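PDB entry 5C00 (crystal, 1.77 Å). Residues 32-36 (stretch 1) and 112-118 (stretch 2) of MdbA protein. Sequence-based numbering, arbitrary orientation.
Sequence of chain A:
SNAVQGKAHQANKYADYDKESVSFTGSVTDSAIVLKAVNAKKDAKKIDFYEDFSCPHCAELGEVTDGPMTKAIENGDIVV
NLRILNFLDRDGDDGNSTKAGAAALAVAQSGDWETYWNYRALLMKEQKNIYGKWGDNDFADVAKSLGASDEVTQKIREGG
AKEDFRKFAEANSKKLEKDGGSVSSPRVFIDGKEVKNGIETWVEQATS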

# COMPACT_ATOMS: atom_id res chain seq x y z
N ALA A 32 2.76 4.64 8.71
CA ALA A 32 2.16 3.44 8.16
C ALA A 32 0.76 3.74 7.74
O ALA A 32 0.07 4.64 8.29
CB ALA A 32 2.14 2.33 9.18
N ILE A 33 0.31 2.96 6.77
CA ILE A 33 -1.08 2.90 6.47
C ILE A 33 -1.55 1.65 7.18
O ILE A 33 -1.18 0.54 6.82
CB ILE A 33 -1.36 2.86 4.96
CG1 ILE A 33 -0.90 4.16 4.29
CG2 ILE A 33 -2.84 2.60 4.71
CD1 ILE A 33 -0.60 4.06 2.81
N VAL A 34 -2.39 1.86 8.18
CA VAL A 34 -2.79 0.79 9.06
C VAL A 34 -4.16 0.22 8.68
O VAL A 34 -5.12 0.98 8.55
CB VAL A 34 -2.79 1.27 10.54
CG1 VAL A 34 -2.95 0.08 11.48
CG2 VAL A 34 -1.50 1.99 10.87
N LEU A 35 -4.25 -1.08 8.43
CA LEU A 35 -5.53 -1.73 8.12
C LEU A 35 -5.94 -2.58 9.29
O LEU A 35 -5.14 -3.34 9.80
CB LEU A 35 -5.42 -2.57 6.86
CG LEU A 35 -4.89 -1.81 5.66
CD1 LEU A 35 -4.87 -2.78 4.49
CD2 LEU A 35 -5.76 -0.63 5.33
N LYS A 36 -7.17 -2.43 9.73
CA LYS A 36 -7.66 -3.06 10.94
C LYS A 36 -9.16 -3.18 10.93
O LYS A 36 -9.84 -2.37 10.34
CB LYS A 36 -7.24 -2.20 12.14
CG LYS A 36 -7.60 -0.75 11.94
CD LYS A 36 -6.95 0.17 12.99
CE LYS A 36 -6.50 1.48 12.35
NZ LYS A 36 -6.24 2.56 13.38
N ASP A 112 -11.09 6.52 2.68
CA ASP A 112 -11.95 5.69 1.82
C ASP A 112 -11.21 4.35 1.62
O ASP A 112 -10.43 4.18 0.67
CB ASP A 112 -12.21 6.39 0.48
CG ASP A 112 -13.09 5.58 -0.44
OD1 ASP A 112 -13.53 4.44 -0.08
OD2 ASP A 112 -13.34 6.09 -1.56
N TRP A 113 -11.45 3.43 2.53
CA TRP A 113 -10.64 2.23 2.61
C TRP A 113 -10.96 1.26 1.50
O TRP A 113 -10.06 0.54 1.06
CB TRP A 113 -10.72 1.58 4.00
CG TRP A 113 -10.18 2.56 4.97
CD1 TRP A 113 -10.88 3.36 5.81
CD2 TRP A 113 -8.83 2.95 5.08
NE1 TRP A 113 -10.03 4.18 6.50
CE2 TRP A 113 -8.77 3.99 6.02
CE3 TRP A 113 -7.65 2.55 4.43
CZ2 TRP A 113 -7.58 4.58 6.37
CZ3 TRP A 113 -6.50 3.14 4.76
CH2 TRP A 113 -6.47 4.18 5.72
N GLU A 114 -12.19 1.24 1.01
CA GLU A 114 -12.50 0.32 -0.08
C GLU A 114 -11.83 0.79 -1.40
O GLU A 114 -11.29 -0.01 -2.16
CB GLU A 114 -13.99 0.12 -0.23
CG GLU A 114 -14.30 -1.16 -1.00
CD GLU A 114 -15.76 -1.55 -0.86
OE1 GLU A 114 -16.49 -1.25 -1.83
OE2 GLU A 114 -16.15 -2.14 0.20
N THR A 115 -11.80 2.09 -1.64
CA THR A 115 -11.05 2.65 -2.77
C THR A 115 -9.54 2.40 -2.63
O THR A 115 -8.87 1.90 -3.55
CB THR A 115 -11.38 4.16 -2.91
OG1 THR A 115 -12.77 4.27 -3.19
CG2 THR A 115 -10.64 4.76 -4.06
N TYR A 116 -9.01 2.70 -1.44
CA TYR A 116 -7.60 2.48 -1.16
C TYR A 116 -7.21 1.04 -1.45
O TYR A 116 -6.25 0.76 -2.19
CB TYR A 116 -7.26 2.81 0.27
CG TYR A 116 -5.86 2.39 0.59
CD1 TYR A 116 -4.77 3.10 0.09
CD2 TYR A 116 -5.60 1.22 1.26
CE1 TYR A 116 -3.48 2.67 0.30
CE2 TYR A 116 -4.32 0.77 1.45
CZ TYR A 116 -3.27 1.51 0.96
OH TYR A 116 -2.01 1.09 1.18
N TRP A 117 -7.96 0.12 -0.88
CA TRP A 117 -7.59 -1.28 -1.07
C TRP A 117 -7.54 -1.70 -2.55
O TRP A 117 -6.61 -2.36 -3.03
CB TRP A 117 -8.58 -2.14 -0.31
CG TRP A 117 -8.34 -3.54 -0.56
CD1 TRP A 117 -9.04 -4.34 -1.36
CD2 TRP A 117 -7.26 -4.30 -0.05
NE1 TRP A 117 -8.49 -5.59 -1.38
CE2 TRP A 117 -7.40 -5.60 -0.57
CE3 TRP A 117 -6.19 -4.02 0.82
CZ2 TRP A 117 -6.51 -6.61 -0.28
CZ3 TRP A 117 -5.29 -5.05 1.12
CH2 TRP A 117 -5.48 -6.32 0.58
N ASN A 118 -8.59 -1.32 -3.28
CA ASN A 118 -8.64 -1.67 -4.69
C ASN A 118 -7.62 -0.94 -5.54
O ASN A 118 -7.12 -1.49 -6.52
CB ASN A 118 -10.05 -1.45 -5.22
CG ASN A 118 -10.99 -2.55 -4.74
OD1 ASN A 118 -10.92 -3.69 -5.23
ND2 ASN A 118 -11.79 -2.25 -3.73

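The centre of this contact is two aliphatic side chains of the strand, I33 and L35, set against three aromatic rings of the helix, W113, Y116 and W117. I33 points its CA-to-CB bond toward the helix and, with chi1 at -65° (m) and chi2 at 157° (t), places CG2 close to both the W113 and Y116 rings, and CD1 near the Y116 hydroxyl. I33 CG2 lies 3.7 Å from CZ3 of W113, near the plane of the indole and therefore at the ring edge, and 3.9 Å from CZ of Y116. I33 CD1 reaches 3.7 Å from the hydroxyl OH of Y116, a van der Waals approach.

The CA-to-CB bond of L35 points sideways, yet its m,t rotamer carries the end of the side chain nearer the helix. Here the coordinates separate the two methyls: L35 CD2 sits 3.8 Å from W113 CE3 and 4.4 Å from Y116 CE2, whereas L35 CD1 lies 4.1 Å from W117 CZ3. The CA-to-CB bond of W117 is also sideways to the strand, and its ring comes nearer, meeting L35 at CZ3.

The side chains span the gap between backbones that stay well apart: the axes approach no closer than 11.4 Å, crossing at -113°, and CA of I33 is 10.0 Å from CA of Y116. V34, alternating with its neighbours, points away; V34 O comes only to 4.5 Å from CH2 of W113.

No hydrogen bond joins the stretches, so the 248 Å² buried between them rests on packing. The side-chain hydrogen bonds within the helical stretch lie at its start and along its first turns. D112, at the N-cap, receives a weak capping bond from T115 N to its OD1 (3.3 Å, 167°), while T115 OG1 donates to D112 OD2 at 2.5 Å. One turn on, N118 ND2 donates to the carbonyl O of E114 at 2.8 Å. None of these four residues touches the strand.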